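Local coordinates for peroxisomal membrane protein LPX1 (Saccharomyces cerevisiae, PDB 2Y6U), which is a peroxisomal alpha/beta-hydrolase with acyl esterase, lipase and phospholipase A activity, at residues Asp155-Asn160 and Asn279-Lys285; Ala15-Ala20 and Asp116-Asp120; Asn111-Ile115 and Asn268-Phe272. All coordinates share one frame; numbering follows the deposited sequence.

Contact 1: Asp155-Asn160 and Asn279-Lys285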
loop_
_atom_site.group_PDB
_atom_site.type_symbol
_atom_site.label_atom_id
_atom_site.label_comp_id
_atom_site.label_asym_id
_atom_site.label_seq_id
_atom_site.Cartn_x
_atom_site.Cartn_y
_atom_site.Cartn_z
ATOM N N ASP A 155 -3.985 8.129 1.506
ATOM C CA ASP A 155 -3.315 8.913 0.438
ATOM C C ASP A 155 -1.838 8.658 0.405
ATOM O O ASP A 155 -1.229 8.566 -0.696
ATOM C CB ASP A 155 -3.617 10.397 0.566
ATOM C CG ASP A 155 -3.163 11.188 -0.681
ATOM O OD1 ASP A 155 -3.862 11.010 -1.710
ATOM O OD2 ASP A 155 -2.078 11.832 -0.642
ATOM N N VAL A 156 -1.200 8.472 1.590
ATOM C CA VAL A 156 0.188 8.180 1.648
ATOM C C VAL A 156 0.524 6.887 0.918
ATOM O O VAL A 156 1.504 6.792 0.154
ATOM C CB VAL A 156 0.720 8.159 3.126
ATOM C CG1 VAL A 156 2.167 7.588 3.141
ATOM C CG2 VAL A 156 0.661 9.657 3.761
ATOM N N LEU A 157 -0.278 5.865 1.179
ATOM C CA LEU A 157 0.003 4.563 0.669
ATOM C C LEU A 157 -0.460 4.389 -0.812
ATOM O O LEU A 157 -0.026 3.470 -1.459
ATOM C CB LEU A 157 -0.761 3.500 1.488
ATOM C CG LEU A 157 -0.209 3.411 2.945
ATOM C CD1 LEU A 157 -1.121 2.426 3.743
ATOM C CD2 LEU A 157 1.297 2.970 2.928
ATOM N N GLN A 158 -1.381 5.229 -1.250
ATOM C CA GLN A 158 -1.973 5.125 -2.612
ATOM C C GLN A 158 -2.455 6.568 -2.996
ATOM O O GLN A 158 -3.613 6.904 -2.833
ATOM C CB GLN A 158 -3.113 4.166 -2.549
ATOM C CG GLN A 158 -3.937 4.015 -3.939
ATOM C CD GLN A 158 -3.071 4.032 -5.126
ATOM O OE1 GLN A 158 -2.642 5.107 -5.573
ATOM N NE2 GLN A 158 -2.753 2.834 -5.669
ATOM N N PRO A 159 -1.573 7.393 -3.485
ATOM C CA PRO A 159 -1.911 8.741 -3.674
ATOM C C PRO A 159 -2.701 9.011 -4.983
ATOM O O PRO A 159 -2.965 10.180 -5.343
ATOM C CB PRO A 159 -0.500 9.418 -3.734
ATOM C CG PRO A 159 0.336 8.467 -4.382
ATOM C CD PRO A 159 -0.144 7.187 -3.734
ATOM N N ASN A 160 -3.172 7.981 -5.662
ATOM C CA ASN A 160 -3.858 8.211 -6.925
ATOM C C ASN A 160 -5.349 7.944 -6.809
ATOM O O ASN A 160 -6.046 7.916 -7.791
ATOM C CB ASN A 160 -3.205 7.309 -7.940
ATOM C CG ASN A 160 -1.758 7.533 -8.043
ATOM O OD1 ASN A 160 -1.346 8.624 -8.442
ATOM N ND2 ASN A 160 -0.908 6.483 -7.706
ATOM N N ASN A 279 5.015 11.492 6.925
ATOM C CA ASN A 279 4.509 11.441 5.579
ATOM C C ASN A 279 3.396 12.381 5.215
ATOM O O ASN A 279 2.979 12.476 4.020
ATOM C CB ASN A 279 4.167 9.987 5.183
ATOM C CG ASN A 279 5.406 9.231 4.950
ATOM O OD1 ASN A 279 6.218 9.653 4.097
ATOM N ND2 ASN A 279 5.709 8.212 5.776
ATOM N N VAL A 280 2.860 13.107 6.186
ATOM C CA VAL A 280 1.826 14.111 5.883
ATOM C C VAL A 280 2.296 15.132 4.818
ATOM O O VAL A 280 1.496 15.546 3.963
ATOM C CB VAL A 280 1.346 14.797 7.189
ATOM C CG1 VAL A 280 0.333 15.948 6.827
ATOM C CG2 VAL A 280 0.567 13.767 8.007
ATOM N N LYS A 281 3.563 15.405 4.807
ATOM C CA LYS A 281 4.168 16.274 3.823
ATOM C C LYS A 281 3.968 15.794 2.345
ATOM O O LYS A 281 4.086 16.632 1.440
ATOM C CB LYS A 281 5.630 16.555 4.093
ATOM C CG LYS A 281 6.574 15.340 3.962
ATOM C CD LYS A 281 8.021 15.567 4.323
ATOM C CE LYS A 281 8.815 14.300 4.072
ATOM N NZ LYS A 281 10.188 14.382 4.577
ATOM N N PHE A 282 3.671 14.492 2.145
ATOM C CA PHE A 282 3.463 13.954 0.806
ATOM C C PHE A 282 2.021 14.044 0.357
ATOM O O PHE A 282 1.699 13.724 -0.785
ATOM C CB PHE A 282 3.993 12.521 0.719
ATOM C CG PHE A 282 5.486 12.472 0.751
ATOM C CD1 PHE A 282 6.237 13.062 -0.254
ATOM C CD2 PHE A 282 6.161 11.895 1.816
ATOM C CE1 PHE A 282 7.603 12.925 -0.264
ATOM C CE2 PHE A 282 7.504 11.833 1.853
ATOM C CZ PHE A 282 8.266 12.361 0.836
ATOM N N VAL A 283 1.121 14.454 1.281
ATOM C CA VAL A 283 -0.310 14.500 0.995
ATOM C C VAL A 283 -0.581 15.868 0.321
ATOM O O VAL A 283 -0.604 16.903 0.981
ATOM C CB VAL A 283 -1.172 14.331 2.255
ATOM C CG1 VAL A 283 -2.690 14.586 1.957
ATOM C CG2 VAL A 283 -0.905 12.880 2.841
ATOM N N ARG A 284 -0.714 15.828 -0.986
ATOM C CA ARG A 284 -0.759 17.062 -1.820
ATOM C C ARG A 284 -2.189 17.468 -2.129
ATOM O O ARG A 284 -2.431 18.588 -2.616
ATOM C CB ARG A 284 -0.055 16.833 -3.144
ATOM C CG ARG A 284 1.355 16.527 -3.012
ATOM C CD ARG A 284 1.809 16.515 -4.429
ATOM N NE ARG A 284 3.013 15.760 -4.629
ATOM C CZ ARG A 284 3.686 15.763 -5.775
ATOM N NH1 ARG A 284 3.217 16.454 -6.822
ATOM N NH2 ARG A 284 4.807 15.056 -5.876
ATOM N N LYS A 285 -3.137 16.630 -1.773
ATOM C CA LYS A 285 -4.533 16.849 -2.081
ATOM C C LYS A 285 -5.151 17.937 -1.250
ATOM O O LYS A 285 -4.806 18.121 -0.103
ATOM C CB LYS A 285 -5.343 15.553 -1.796
ATOM C CG LYS A 285 -4.821 14.329 -2.456
ATOM C CD LYS A 285 -4.802 14.408 -4.013
ATOM C CE LYS A 285 -4.086 13.208 -4.640
ATOM N NZ LYS A 285 -4.663 11.920 -4.217
HETATM O O HOH W 1 -1.144 13.472 -2.481
HETATM O O HOH W 2 0.595 11.111 -0.601
#

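Contact 2: Ala15-Ala20 and Asp116-Asp120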
loop_
_atom_site.group_PDB
_atom_site.type_symbol
_atom_site.label_atom_id
_atom_site.label_comp_id
_atom_site.label_asym_id
_atom_site.label_seq_id
_atom_site.Cartn_x
_atom_site.Cartn_y
_atom_site.Cartn_z
ATOM N N ALA A 15 -9.743 -9.122 4.789
ATOM C CA ALA A 15 -8.980 -7.967 5.144
ATOM C C ALA A 15 -7.641 -8.029 4.465
ATOM O O ALA A 15 -7.214 -9.072 3.928
ATOM C CB ALA A 15 -8.857 -7.927 6.722
ATOM N N SER A 16 -6.963 -6.892 4.433
ATOM C CA SER A 16 -5.644 -6.830 3.865
ATOM C C SER A 16 -4.711 -7.723 4.645
ATOM O O SER A 16 -4.886 -7.916 5.878
ATOM C CB SER A 16 -5.043 -5.379 3.852
ATOM O OG SER A 16 -4.933 -4.853 5.120
ATOM N N TRP A 17 -3.759 -8.253 3.932
ATOM C CA TRP A 17 -2.799 -9.210 4.546
ATOM C C TRP A 17 -1.482 -8.965 3.888
ATOM O O TRP A 17 -1.404 -8.742 2.641
ATOM C CB TRP A 17 -3.291 -10.698 4.348
ATOM C CG TRP A 17 -2.354 -11.696 4.993
ATOM C CD1 TRP A 17 -2.472 -12.218 6.255
ATOM C CD2 TRP A 17 -1.125 -12.198 4.466
ATOM N NE1 TRP A 17 -1.382 -12.986 6.546
ATOM C CE2 TRP A 17 -0.547 -13.034 5.460
ATOM C CE3 TRP A 17 -0.448 -12.042 3.268
ATOM C CZ2 TRP A 17 0.704 -13.643 5.290
ATOM C CZ3 TRP A 17 0.752 -12.678 3.087
ATOM C CH2 TRP A 17 1.338 -13.445 4.113
ATOM N N PRO A 18 -0.392 -9.053 4.662
ATOM C CA PRO A 18 -0.233 -9.289 6.087
ATOM C C PRO A 18 -0.479 -8.059 6.905
ATOM O O PRO A 18 -0.770 -7.008 6.351
ATOM C CB PRO A 18 1.219 -9.785 6.219
ATOM C CG PRO A 18 1.916 -9.130 5.085
ATOM C CD PRO A 18 0.882 -8.984 3.972
ATOM N N ARG A 19 -0.403 -8.265 8.215
ATOM C CA ARG A 19 -0.788 -7.307 9.229
ATOM C C ARG A 19 0.302 -7.256 10.295
ATOM O O ARG A 19 1.189 -8.088 10.328
ATOM C CB ARG A 19 -2.166 -7.636 9.846
ATOM C CG ARG A 19 -3.262 -7.915 8.758
ATOM C CD ARG A 19 -4.606 -8.084 9.427
ATOM N NE ARG A 19 -5.211 -6.865 9.959
ATOM C CZ ARG A 19 -5.880 -5.962 9.201
ATOM N NH1 ARG A 19 -5.968 -6.158 7.893
ATOM N NH2 ARG A 19 -6.535 -4.945 9.757
ATOM N N ALA A 20 0.219 -6.237 11.142
ATOM C CA ALA A 20 1.175 -6.100 12.245
ATOM C C ALA A 20 1.094 -7.384 13.106
ATOM O O ALA A 20 0.003 -8.037 13.267
ATOM C CB ALA A 20 0.760 -4.858 13.119
ATOM N N ASP A 116 -2.678 -0.589 9.068
ATOM C CA ASP A 116 -3.325 -1.855 8.571
ATOM C C ASP A 116 -4.796 -1.551 8.214
ATOM O O ASP A 116 -5.293 -1.979 7.163
ATOM C CB ASP A 116 -3.310 -2.952 9.605
ATOM C CG ASP A 116 -1.927 -3.485 9.923
ATOM O OD1 ASP A 116 -0.888 -3.054 9.362
ATOM O OD2 ASP A 116 -1.854 -4.353 10.885
ATOM N N GLY A 117 -5.498 -0.841 9.079
ATOM C CA GLY A 117 -6.865 -0.456 8.805
ATOM C C GLY A 117 -6.989 0.437 7.519
ATOM O O GLY A 117 -7.929 0.303 6.767
ATOM N N ALA A 118 -6.025 1.348 7.283
ATOM C CA ALA A 118 -5.970 2.069 6.024
ATOM C C ALA A 118 -5.724 1.185 4.839
ATOM O O ALA A 118 -6.392 1.352 3.761
ATOM C CB ALA A 118 -4.954 3.266 6.063
ATOM N N ARG A 119 -4.848 0.206 4.970
ATOM C CA ARG A 119 -4.749 -0.801 3.937
ATOM C C ARG A 119 -6.111 -1.537 3.628
ATOM O O ARG A 119 -6.373 -1.906 2.451
ATOM C CB ARG A 119 -3.587 -1.821 4.176
ATOM C CG ARG A 119 -2.178 -1.225 4.059
ATOM C CD ARG A 119 -0.928 -2.154 3.985
ATOM N NE ARG A 119 -0.590 -2.271 5.383
ATOM C CZ ARG A 119 0.288 -1.576 6.050
ATOM N NH1 ARG A 119 1.052 -0.729 5.545
ATOM N NH2 ARG A 119 0.291 -1.702 7.323
ATOM N N ASP A 120 -6.892 -1.784 4.648
ATOM C CA ASP A 120 -8.222 -2.403 4.467
ATOM C C ASP A 120 -9.153 -1.499 3.633
ATOM O O ASP A 120 -9.839 -1.955 2.710
ATOM C CB ASP A 120 -8.842 -2.639 5.842
ATOM C CG ASP A 120 -8.077 -3.732 6.639
ATOM O OD1 ASP A 120 -7.372 -4.559 6.013
ATOM O OD2 ASP A 120 -8.170 -3.689 7.888
HETATM O O HOH W 3 -2.367 -4.627 6.300
#

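Contact 3: Asn111-Ile115 and Asn268-Phe272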
loop_
_atom_site.group_PDB
_atom_site.type_symbol
_atom_site.label_atom_id
_atom_site.label_comp_id
_atom_site.label_asym_id
_atom_site.label_seq_id
_atom_site.Cartn_x
_atom_site.Cartn_y
_atom_site.Cartn_z
ATOM N N ASN A 111 -3.124 -6.137 18.842
ATOM C CA ASN A 111 -2.413 -5.085 18.118
ATOM C C ASN A 111 -3.318 -4.558 16.965
ATOM O O ASN A 111 -3.256 -5.107 15.890
ATOM C CB ASN A 111 -1.059 -5.669 17.651
ATOM C CG ASN A 111 -0.088 -4.607 16.886
ATOM O OD1 ASN A 111 -0.456 -3.502 16.775
ATOM N ND2 ASN A 111 1.155 -5.012 16.552
ATOM N N PHE A 112 -4.084 -3.489 17.171
ATOM C CA PHE A 112 -4.790 -2.898 16.072
ATOM C C PHE A 112 -4.030 -1.658 15.554
ATOM O O PHE A 112 -3.918 -0.608 16.236
ATOM C CB PHE A 112 -6.219 -2.546 16.480
ATOM C CG PHE A 112 -6.965 -1.846 15.428
ATOM C CD1 PHE A 112 -7.178 -2.438 14.200
ATOM C CD2 PHE A 112 -7.373 -0.554 15.613
ATOM C CE1 PHE A 112 -7.820 -1.747 13.187
ATOM C CE2 PHE A 112 -8.110 0.086 14.640
ATOM C CZ PHE A 112 -8.298 -0.438 13.468
ATOM N N ASN A 113 -3.421 -1.825 14.375
ATOM C CA ASN A 113 -2.503 -0.842 13.829
ATOM C C ASN A 113 -3.363 -0.047 12.804
ATOM O O ASN A 113 -3.912 -0.606 11.820
ATOM C CB ASN A 113 -1.321 -1.589 13.159
ATOM C CG ASN A 113 -0.377 -0.659 12.440
ATOM O OD1 ASN A 113 -0.846 0.086 11.533
ATOM N ND2 ASN A 113 0.921 -0.735 12.727
ATOM N N TRP A 114 -3.497 1.254 12.979
ATOM C CA TRP A 114 -4.485 1.993 12.179
ATOM C C TRP A 114 -4.046 2.029 10.714
ATOM O O TRP A 114 -4.916 2.229 9.840
ATOM C CB TRP A 114 -4.643 3.419 12.690
ATOM C CG TRP A 114 -5.241 3.564 14.031
ATOM C CD1 TRP A 114 -5.661 2.555 14.877
ATOM C CD2 TRP A 114 -5.559 4.765 14.655
ATOM N NE1 TRP A 114 -6.113 3.087 16.054
ATOM C CE2 TRP A 114 -6.161 4.439 15.923
ATOM C CE3 TRP A 114 -5.391 6.112 14.320
ATOM C CZ2 TRP A 114 -6.558 5.407 16.812
ATOM C CZ3 TRP A 114 -5.868 7.063 15.139
ATOM C CH2 TRP A 114 -6.391 6.720 16.454
ATOM N N ILE A 115 -2.736 1.862 10.448
ATOM C CA ILE A 115 -2.217 1.816 9.075
ATOM C C ILE A 115 -2.690 0.523 8.361
ATOM O O ILE A 115 -3.052 0.544 7.182
ATOM C CB ILE A 115 -0.761 2.032 8.965
ATOM C CG1 ILE A 115 -0.324 3.384 9.601
ATOM C CG2 ILE A 115 -0.333 2.012 7.421
ATOM C CD1 ILE A 115 1.153 3.581 9.733
ATOM N N ASN A 268 -2.033 2.007 21.456
ATOM C CA ASN A 268 -1.008 1.476 20.519
ATOM C C ASN A 268 -0.441 2.528 19.560
ATOM O O ASN A 268 0.275 2.160 18.612
ATOM C CB ASN A 268 -1.770 0.461 19.642
ATOM C CG ASN A 268 -0.902 -0.621 19.166
ATOM O OD1 ASN A 268 0.167 -0.951 19.758
ATOM N ND2 ASN A 268 -1.274 -1.152 17.995
ATOM N N MET A 269 -0.767 3.797 19.811
ATOM C CA MET A 269 -0.550 4.901 18.832
ATOM C C MET A 269 0.882 5.056 18.522
ATOM O O MET A 269 1.212 5.324 17.370
ATOM C CB MET A 269 -0.961 6.232 19.379
ATOM C CG MET A 269 -2.357 6.463 19.476
ATOM S SD MET A 269 -3.208 6.795 17.901
ATOM C CE MET A 269 -2.602 8.121 16.935
ATOM N N GLN A 270 1.771 4.807 19.491
ATOM C CA GLN A 270 3.145 5.037 19.234
ATOM C C GLN A 270 3.763 4.092 18.219
ATOM O O GLN A 270 4.861 4.350 17.679
ATOM C CB GLN A 270 3.957 4.974 20.526
ATOM C CG GLN A 270 3.380 5.945 21.546
ATOM C CD GLN A 270 2.179 5.402 22.399
ATOM O OE1 GLN A 270 1.534 4.295 22.143
ATOM N NE2 GLN A 270 1.859 6.214 23.444
ATOM N N THR A 271 3.077 3.002 17.918
ATOM C CA THR A 271 3.728 1.998 17.062
ATOM C C THR A 271 3.399 2.317 15.566
ATOM O O THR A 271 3.939 1.632 14.668
ATOM C CB THR A 271 3.184 0.560 17.340
ATOM O OG1 THR A 271 1.784 0.562 16.993
ATOM C CG2 THR A 271 3.364 0.148 18.834
ATOM N N PHE A 272 2.554 3.271 15.252
ATOM C CA PHE A 272 2.267 3.602 13.879
ATOM C C PHE A 272 2.120 5.094 13.578
ATOM O O PHE A 272 2.146 5.514 12.424
ATOM C CB PHE A 272 0.968 2.798 13.408
ATOM C CG PHE A 272 -0.242 3.034 14.243
ATOM C CD1 PHE A 272 -0.930 4.192 14.096
ATOM C CD2 PHE A 272 -0.673 2.109 15.217
ATOM C CE1 PHE A 272 -1.981 4.506 14.885
ATOM C CE2 PHE A 272 -1.776 2.383 15.974
ATOM C CZ PHE A 272 -2.448 3.592 15.800
HETATM O O HOH W 4 1.330 -1.826 15.439
HETATM O O HOH W 5 3.380 0.650 11.936
#

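Contact 1: Asp155-Asn160 and Asn279-Lys285
Lys285 NZ, in the conformer described (one of two), is gripped by Asp155 OD1 at 2.8 Å in a salt bridge and by Pro159 O at 2.7 Å; Phe162 O of the same chain is a further acceptor. The ammonium meets the syn lone pair of the carboxylate, whereas it sits above the carbonyl plane of Pro159, 47° out of it. Bends at chi2 (-61°) and chi4 (56°) fold the lysine chain so that its CG passes 3.5 Å from Asp155 OD1 before NZ turns in between its acceptors. The other carboxylate oxygen faces the opposite backbone: one water joins Asp155 OD2 (2.6 Å) to Arg284 N, and a second lies 2.8 Å from both Asp155 OD2 and Phe282 O. The acid's polar links to the backbone of 282-284 thus run through water, while Asp155 OD2 also lies against Val283 CA, 3.6 Å away. Apolar contact adjoins it, with the CG2 methyls of Val156 and Val283 meeting at 3.7 Å while Val156 CG1 lies against Asn279 CB. Ring-to-ring contact of Phe282 is made instead with Phe275 of the second subunit, edge-to-face. The arrangement ties the C-terminal end of helix 146-157 and the turn after it to the loop leading from helix 273-279 into strand 286-292, a helix-to-loop contact beside the central sheet of the alpha/beta-hydrolase fold.

Contact 2: Ala15-Ala20 and Asp116-Asp120
Ala15 brings its CB to the flank of the Asp120 carboxylate, and Ser16 then engages that group twice. Ser16 N donates to Asp120 OD1 at 2.8 Å, nearly along the C-O bond direction, while Ser16 OG donates to the same oxygen at 2.6 Å from above the carboxylate plane. The hydroxyl is carried there by a chi1 of 60°, which tucks OG between the backbone N and carbonyl carbon and also rests it on Arg119 CB. A water bridges Ser16 OG, Pro18 O and Arg119 NE. The peptide bond between Trp17 and Pro18 is cis, and past it the chain returns to the helix. Arg19 grips Asp120 end-on: NH1 binds OD1 and NH2 binds OD2, each at 2.8 Å and each on a syn lone pair, with the two flat groups only 10° from coplanar. NH1 also donates to Ser16 O (2.9 Å), which helps fix the guanidinium's rotation, and Asp116 CB lies over one of its faces. Asp120 OD1 therefore takes three donors, and with an alanine here Ser16 would probably lose both its bonds to the helix and the Arg19 charge its mate. Ala20 N closes the segment with an almost straight bond (177°) to Asp116 OD2 at 2.8 Å, while Asp116 OD1 receives Arg119 NH2 at 2.7 Å. The loop between strands 6-11 and 35-40 is thus laid along the first turns of helix 114-125; Ala118 of that helix packs on helix 146-157, and Arg119 NH1 reaches Leu157 O of the second subunit.

Contact 3: Asn111-Ile115 and Asn268-Phe272
Phe272 and Met269 approach the Trp114 indole over the same face. The phenyl lies obliquely, its plane 34° from the indole's and its CZ 3.3 Å from Trp114 CG; Met269 SD sits over the six-membered ring, 3.8 Å from its centroid, in a Met-aromatic contact. A chi1 of 57° puts Phe272 CG between its own backbone N and carbonyl carbon, turning the ring so that one face receives Trp114 N over its centre and the other covers Met269 O. Both segments lead into helices: Asn113 and Phe272 occupy the N-cap positions of helices 114-125 and 273-279, and Asn113 OD1 takes Asp116 N and, weakly, Ile115 N. Segment 268-272 belongs to the long insertion between strands 164-168 and 286-292, the place where many alpha/beta-hydrolases carry their cap. The amides of Asn268 and Asn111 stand nearly perpendicular, at 85°, and Asn268 ND2 donates to Asn111 OD1 at 2.8 Å and weakly to Phe112 O at 3.2 Å, while Asn111 ND2 turns to Pro21 O. One water links Asn111 OD1, Asn113 ND2 and Thr271 OG1; a second accepts from Asn113 ND2 at 2.9 Å and donates to Thr271 O.

In the fold
Helix 114-125 serves both contact 2 and contact 3, whose centres are about 11 Å apart; Ala20 CB touches Asn111 ND2 at 3.5 Å and the CB of the N-cap residue Asn113 at 3.9 Å. Contact 1 is more distant, its centre about 18 Å from that of contact 2 and 19 Å from that of contact 3, yet Leu157 CD1 reaches Arg119 CG and Ile115 CG2, each at 3.8 Å. The start of helix 146-157 carries the end of a GxSxG pattern that probably forms the nucleophile elbow; Trp114 of contact 3 lies near it without touching, while contact 1 holds the helix's far end. Contacts 1 and 2 meet the second subunit at several residues, contact 3 through Asn268.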